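Local structure of polar amino acid ABC uptake transporter substrate binding protein (Streptococcus thermophilus LMG 18311, 3HV1) at residues 141-144 against 149-152; 159-164 against 174-179; 188-191 against 195-198. The protein probably binds polar amino acids outside the cell and delivers them to the membrane components of an ABC uptake transporter. All blocks are in the same frame, centred on the assembly; numbering follows the deposited sequence.

How the contacts relate
Followed from the N terminus, the three contacts come in series along the chain, with none enclosing or crossing another. Contact 1 closes a short loop directly after helix 137-144, folding residues 149-152 back on its last turn. The chain then enters strand 158-161, where contact 2 opens; it closes across helix 164-173 at the start of strand 178-182. Contact 3 follows in helix 183-192 and closes the turn that leads into strand 199-203. Contacts 1 and 2 remain apart, with their nearest atoms about 7 Å from each other. Contacts 2 and 3 touch, F164 CE2 lying 3.4 Å from Y189 CB, which joins helices 164-173 and 183-192.

Contact 1: residues 141-144 against 149-152; sequences AFNA and LKDV
The ring of F142, near the C-terminal end of helix 137-144, lies against the backbone and the first side-chain carbons of L149 and K150. K150 CB stands over one face of the ring in a CH-pi contact, 3.8 Å from the centroid and 21° off the ring normal, displaced toward the rim. The next methylene, CG, follows it at 3.6 Å from F142 CE2. Closest of all is the main chain: F142 CE1 comes within 3.2 Å of K150 N. Toward L149 the ring passes obliquely by the carbonyl carbon, and the apolar side-chain contact is L149 CB to F142 CE1, 3.9 Å. F142 reaches this position because its CG is anti to the backbone N (chi1 177°), carrying the ring out to cross both partner side chains at about a right angle.

Polar interactions lie farther out along K150, whose extended chain runs past F142 O toward N143. There NZ makes a weak hydrogen bond of 3.3 Å to N143 OD1. A water adds a second, indirect link, accepting from K150 NZ at 2.6 Å and donating to N143 O at 3.1 Å, so the ammonium group is tied weakly to the N143 side chain and, through the water, to its main chain. F142 O is buried without a polar partner.

F142 and L149 both pack on L130 of strand 130-133 and on Y206, and V152 bonds through its backbone to G127: structural packing of the chain reversal between helix 137-144 and strand 158-161 in the alpha/beta fold of a family 3 solute-binding protein.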
# COMPACT_ATOMS: atom_id res chain seq x y z
N ALA A 141 -9.60 -15.41 -15.81
CA ALA A 141 -9.77 -13.96 -15.80
C ALA A 141 -10.40 -13.49 -17.11
O ALA A 141 -11.21 -12.57 -17.13
CB ALA A 141 -8.42 -13.28 -15.59
N PHE A 142 -10.01 -14.15 -18.20
CA PHE A 142 -10.53 -13.82 -19.51
C PHE A 142 -12.05 -13.94 -19.52
O PHE A 142 -12.75 -13.08 -20.05
CB PHE A 142 -9.95 -14.77 -20.55
CG PHE A 142 -10.47 -14.56 -21.94
CD1 PHE A 142 -10.07 -13.47 -22.69
CD2 PHE A 142 -11.36 -15.47 -22.51
CE1 PHE A 142 -10.53 -13.28 -23.99
CE2 PHE A 142 -11.83 -15.30 -23.81
CZ PHE A 142 -11.41 -14.20 -24.55
N ASN A 143 -12.55 -15.02 -18.93
CA ASN A 143 -13.99 -15.27 -18.86
C ASN A 143 -14.70 -14.41 -17.81
O ASN A 143 -15.76 -13.84 -18.09
CB ASN A 143 -14.27 -16.74 -18.57
CG ASN A 143 -13.79 -17.66 -19.67
OD1 ASN A 143 -14.15 -17.48 -20.83
ND2 ASN A 143 -12.99 -18.65 -19.31
N ALA A 144 -14.12 -14.33 -16.62
CA ALA A 144 -14.69 -13.57 -15.51
C ALA A 144 -14.93 -12.10 -15.83
O ALA A 144 -15.88 -11.50 -15.31
CB ALA A 144 -13.81 -13.70 -14.28
N LEU A 149 -11.18 -8.34 -22.73
CA LEU A 149 -10.73 -8.87 -24.00
C LEU A 149 -11.72 -9.82 -24.66
O LEU A 149 -11.88 -9.80 -25.88
CB LEU A 149 -9.40 -9.60 -23.82
CG LEU A 149 -8.14 -8.73 -23.85
CD1 LEU A 149 -6.96 -9.51 -23.30
CD2 LEU A 149 -7.87 -8.27 -25.27
N LYS A 150 -12.39 -10.64 -23.86
CA LYS A 150 -13.34 -11.60 -24.40
C LYS A 150 -14.33 -11.03 -25.41
O LYS A 150 -14.57 -11.64 -26.46
CB LYS A 150 -14.11 -12.29 -23.27
CG LYS A 150 -14.97 -13.44 -23.77
CD LYS A 150 -15.54 -14.28 -22.64
CE LYS A 150 -16.36 -15.44 -23.21
NZ LYS A 150 -16.98 -16.28 -22.14
N ASP A 151 -14.89 -9.86 -25.12
CA ASP A 151 -15.86 -9.25 -26.02
C ASP A 151 -15.28 -8.73 -27.33
O ASP A 151 -15.98 -8.71 -28.35
CB ASP A 151 -16.60 -8.10 -25.32
CG ASP A 151 -17.44 -8.57 -24.15
OD1 ASP A 151 -17.80 -9.77 -24.12
OD2 ASP A 151 -17.76 -7.74 -23.27
N VAL A 152 -14.02 -8.32 -27.31
CA VAL A 152 -13.41 -7.76 -28.51
C VAL A 152 -12.64 -8.73 -29.39
O VAL A 152 -12.56 -8.52 -30.60
CB VAL A 152 -12.49 -6.59 -28.16
CG1 VAL A 152 -13.30 -5.44 -27.61
CG2 VAL A 152 -11.45 -7.04 -27.15
O HOH W 1 -17.80 -14.90 -20.15

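Contact 2: residues 159-164 against 174-179; sequences VQYSTF and GRIDGL
Y161 and I176 approach from opposite directions across a beta-alpha-beta crossover, in which strand 158-161, helix 164-173 and strand 178-182 follow one another, with strand 130-133 parallel to both strands and lying between them. I176 CG2 reaches the phenol oxygen, 3.3 Å from Y161 OH, while CD1 lies oblique to the ring, 4.1 Å from Y161 CE2. The isoleucine presents both branches because CG1 sits between the backbone N and the carbonyl carbon (chi1 56°), leaving CG2 beside the N. V159 adds a looser apolar contact, its CG2 being 4.4 Å from I176 CG2. At the other end of the contact the ring of F164 crosses L179 at about a right angle, and the methyl L179 CD2 lies 3.4 Å from F164 CE1.

In the next shell, F164 is stacked with Y189, and I176 is backed by L171 of the connecting helix and by T129. T163 caps the start of that helix with its side chain, and G174 leaves its far end with positive phi. A167 and Q166 pack against Y161, and a hydrogen bond between Y161 OH and D170 OD2, on the same helix, holds the phenol end.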
# COMPACT_ATOMS: atom_id res chain seq x y z
N VAL A 159 -7.68 -19.51 -27.61
CA VAL A 159 -7.09 -20.77 -27.99
C VAL A 159 -6.22 -21.19 -26.81
O VAL A 159 -5.30 -20.48 -26.41
CB VAL A 159 -6.22 -20.61 -29.25
CG1 VAL A 159 -5.69 -21.96 -29.70
CG2 VAL A 159 -7.02 -19.95 -30.35
N GLN A 160 -6.53 -22.35 -26.24
CA GLN A 160 -5.78 -22.84 -25.09
C GLN A 160 -4.55 -23.64 -25.50
O GLN A 160 -4.58 -24.39 -26.47
CB GLN A 160 -6.67 -23.68 -24.18
CG GLN A 160 -7.77 -22.88 -23.50
CD GLN A 160 -8.51 -23.70 -22.46
OE1 GLN A 160 -7.91 -24.21 -21.51
NE2 GLN A 160 -9.82 -23.82 -22.62
N TYR A 161 -3.48 -23.47 -24.75
CA TYR A 161 -2.23 -24.17 -25.00
C TYR A 161 -1.79 -24.85 -23.73
O TYR A 161 -1.98 -24.32 -22.64
CB TYR A 161 -1.17 -23.18 -25.47
CG TYR A 161 -1.41 -22.65 -26.86
CD1 TYR A 161 -0.79 -23.23 -27.96
CD2 TYR A 161 -2.26 -21.57 -27.08
CE1 TYR A 161 -1.00 -22.76 -29.25
CE2 TYR A 161 -2.49 -21.08 -28.37
CZ TYR A 161 -1.86 -21.68 -29.45
OH TYR A 161 -2.06 -21.19 -30.73
N SER A 162 -1.22 -26.04 -23.86
CA SER A 162 -0.76 -26.80 -22.70
C SER A 162 0.49 -26.18 -22.10
O SER A 162 0.62 -26.08 -20.88
CB SER A 162 -0.48 -28.25 -23.10
OG SER A 162 -1.66 -28.88 -23.56
N THR A 163 1.41 -25.76 -22.97
CA THR A 163 2.66 -25.16 -22.52
C THR A 163 2.86 -23.77 -23.10
O THR A 163 2.33 -23.45 -24.16
CB THR A 163 3.86 -26.03 -22.92
OG1 THR A 163 3.93 -26.11 -24.35
CG2 THR A 163 3.73 -27.44 -22.35
N PHE A 164 3.64 -22.95 -22.41
CA PHE A 164 3.92 -21.60 -22.86
C PHE A 164 4.73 -21.66 -24.15
O PHE A 164 4.62 -20.79 -25.01
CB PHE A 164 4.73 -20.84 -21.81
CG PHE A 164 5.14 -19.46 -22.24
CD1 PHE A 164 4.23 -18.41 -22.25
CD2 PHE A 164 6.44 -19.21 -22.66
CE1 PHE A 164 4.60 -17.14 -22.67
CE2 PHE A 164 6.83 -17.94 -23.09
CZ PHE A 164 5.90 -16.91 -23.10
N GLY A 174 2.47 -16.46 -36.24
CA GLY A 174 1.30 -15.70 -36.64
C GLY A 174 0.01 -16.46 -36.44
O GLY A 174 -1.08 -15.93 -36.67
N ARG A 175 0.11 -17.71 -36.02
CA ARG A 175 -1.07 -18.54 -35.77
C ARG A 175 -2.04 -17.75 -34.92
O ARG A 175 -3.24 -17.71 -35.19
CB ARG A 175 -0.67 -19.82 -35.05
CG ARG A 175 -0.91 -21.09 -35.83
CD ARG A 175 -2.39 -21.38 -35.96
NE ARG A 175 -2.67 -22.79 -35.74
CZ ARG A 175 -2.13 -23.78 -36.46
NH1 ARG A 175 -1.29 -23.50 -37.44
NH2 ARG A 175 -2.43 -25.04 -36.17
N ILE A 176 -1.52 -17.13 -33.86
CA ILE A 176 -2.34 -16.30 -32.98
C ILE A 176 -1.74 -14.90 -33.01
O ILE A 176 -0.56 -14.72 -33.32
CB ILE A 176 -2.36 -16.82 -31.52
CG1 ILE A 176 -0.94 -16.94 -30.97
CG2 ILE A 176 -3.11 -18.14 -31.46
CD1 ILE A 176 -0.87 -17.45 -29.54
N ASP A 177 -2.57 -13.91 -32.69
CA ASP A 177 -2.12 -12.52 -32.70
C ASP A 177 -1.66 -12.03 -31.33
O ASP A 177 -0.88 -11.10 -31.23
CB ASP A 177 -3.26 -11.60 -33.17
CG ASP A 177 -3.71 -11.93 -34.58
OD1 ASP A 177 -2.87 -11.85 -35.50
OD2 ASP A 177 -4.90 -12.26 -34.76
N GLY A 178 -2.16 -12.67 -30.28
CA GLY A 178 -1.79 -12.27 -28.95
C GLY A 178 -1.89 -13.41 -27.97
O GLY A 178 -2.63 -14.37 -28.18
N LEU A 179 -1.14 -13.28 -26.88
CA LEU A 179 -1.09 -14.28 -25.83
C LEU A 179 -1.32 -13.62 -24.48
O LEU A 179 -0.71 -12.59 -24.18
CB LEU A 179 0.29 -14.96 -25.86
CG LEU A 179 0.71 -15.82 -24.67
CD1 LEU A 179 -0.25 -16.98 -24.49
CD2 LEU A 179 2.13 -16.33 -24.90

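Contact 3: residues 188-191 against 195-198; sequences YYLE and VLDQ
The carbonyl of L190, in the last turns of helix 183-192, receives the backbone N-H of V195, and this bond, reaching five residues back, ties the chain to the helix end just after it leaves. V195 N lies 3.0 Å from L190 O with an N-H...O angle of 160°, and the C=O...N angle of 161° brings the donor in nearly along the carbonyl axis. A water forms a second polar link: it donates to E191 OE1 at 3.0 Å and accepts from L196 N at 3.1 Å. E191 can hold this water because its chain bends at chi2 (64°), which turns the carboxylate back toward the 3-10 segment 196-198 although CB points away from it.

The apolar part centres on L190. Its CB meets L196 CD1 at 3.9 Å, and its own CD1 is 4.0 Å from the same methyl. L190 CD2 faces V195 CG2 at 4.1 Å, the two side chains crossing at about a right angle. The second methyl of L196, CD2, rests against the carboxylate instead, 3.8 Å from E191 OE1, so the leucine straddles the helix end with one branch on L190 and the other on E191.

Within the turn, Q198 N bonds to V195 O. L190 and L196 both pack on V201 of strand 199-203, and Q198 bonds through its backbone to K115, so this connection seats the end of helix 183-192 on the sheet strand that follows it.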
# COMPACT_ATOMS: atom_id res chain seq x y z
N TYR A 188 10.00 -13.53 -17.89
CA TYR A 188 11.06 -14.50 -17.63
C TYR A 188 11.47 -15.26 -18.88
O TYR A 188 12.66 -15.32 -19.22
CB TYR A 188 10.60 -15.49 -16.56
CG TYR A 188 11.49 -16.71 -16.46
CD1 TYR A 188 12.81 -16.59 -16.02
CD2 TYR A 188 11.02 -17.97 -16.82
CE1 TYR A 188 13.64 -17.70 -15.95
CE2 TYR A 188 11.85 -19.09 -16.76
CZ TYR A 188 13.15 -18.94 -16.33
OH TYR A 188 13.97 -20.04 -16.26
N TYR A 189 10.50 -15.85 -19.56
CA TYR A 189 10.82 -16.64 -20.75
C TYR A 189 11.38 -15.81 -21.88
O TYR A 189 12.40 -16.17 -22.47
CB TYR A 189 9.59 -17.42 -21.23
CG TYR A 189 9.24 -18.57 -20.31
CD1 TYR A 189 10.14 -19.61 -20.11
CD2 TYR A 189 8.02 -18.61 -19.64
CE1 TYR A 189 9.83 -20.67 -19.26
CE2 TYR A 189 7.71 -19.66 -18.79
CZ TYR A 189 8.62 -20.69 -18.60
OH TYR A 189 8.32 -21.73 -17.76
N LEU A 190 10.74 -14.68 -22.16
CA LEU A 190 11.20 -13.82 -23.25
C LEU A 190 12.60 -13.27 -23.00
O LEU A 190 13.40 -13.21 -23.92
CB LEU A 190 10.21 -12.68 -23.47
CG LEU A 190 8.81 -13.12 -23.93
CD1 LEU A 190 7.93 -11.89 -24.15
CD2 LEU A 190 8.91 -13.93 -25.21
N GLU A 191 12.88 -12.87 -21.77
CA GLU A 191 14.21 -12.35 -21.43
C GLU A 191 15.21 -13.50 -21.47
O GLU A 191 16.33 -13.34 -21.96
CB GLU A 191 14.21 -11.72 -20.04
CG GLU A 191 15.60 -11.30 -19.52
CD GLU A 191 16.24 -10.18 -20.35
OE1 GLU A 191 15.50 -9.47 -21.07
OE2 GLU A 191 17.48 -10.00 -20.27
N VAL A 195 14.85 -12.24 -26.34
CA VAL A 195 14.01 -11.63 -27.37
C VAL A 195 12.94 -10.69 -26.83
O VAL A 195 12.03 -10.31 -27.56
CB VAL A 195 13.31 -12.72 -28.20
CG1 VAL A 195 14.34 -13.63 -28.87
CG2 VAL A 195 12.38 -13.54 -27.30
N LEU A 196 13.04 -10.32 -25.56
CA LEU A 196 12.03 -9.45 -24.97
C LEU A 196 11.76 -8.20 -25.79
O LEU A 196 10.61 -7.77 -25.89
CB LEU A 196 12.45 -9.06 -23.55
CG LEU A 196 11.48 -8.16 -22.78
CD1 LEU A 196 10.10 -8.81 -22.72
CD2 LEU A 196 12.02 -7.92 -21.38
N ASP A 197 12.79 -7.62 -26.39
CA ASP A 197 12.58 -6.39 -27.15
C ASP A 197 11.90 -6.55 -28.50
O ASP A 197 11.79 -5.58 -29.25
CB ASP A 197 13.89 -5.60 -27.31
CG ASP A 197 15.01 -6.42 -27.89
OD1 ASP A 197 14.73 -7.48 -28.50
OD2 ASP A 197 16.18 -6.00 -27.75
N GLN A 198 11.46 -7.76 -28.83
CA GLN A 198 10.75 -7.97 -30.08
C GLN A 198 9.25 -8.12 -29.79
O GLN A 198 8.46 -8.38 -30.69
CB GLN A 198 11.26 -9.23 -30.79
CG GLN A 198 12.67 -9.06 -31.37
CD GLN A 198 13.19 -10.33 -32.02
OE1 GLN A 198 12.64 -10.80 -33.01
NE2 GLN A 198 14.26 -10.88 -31.47
O HOH W 2 15.75 -10.06 -23.99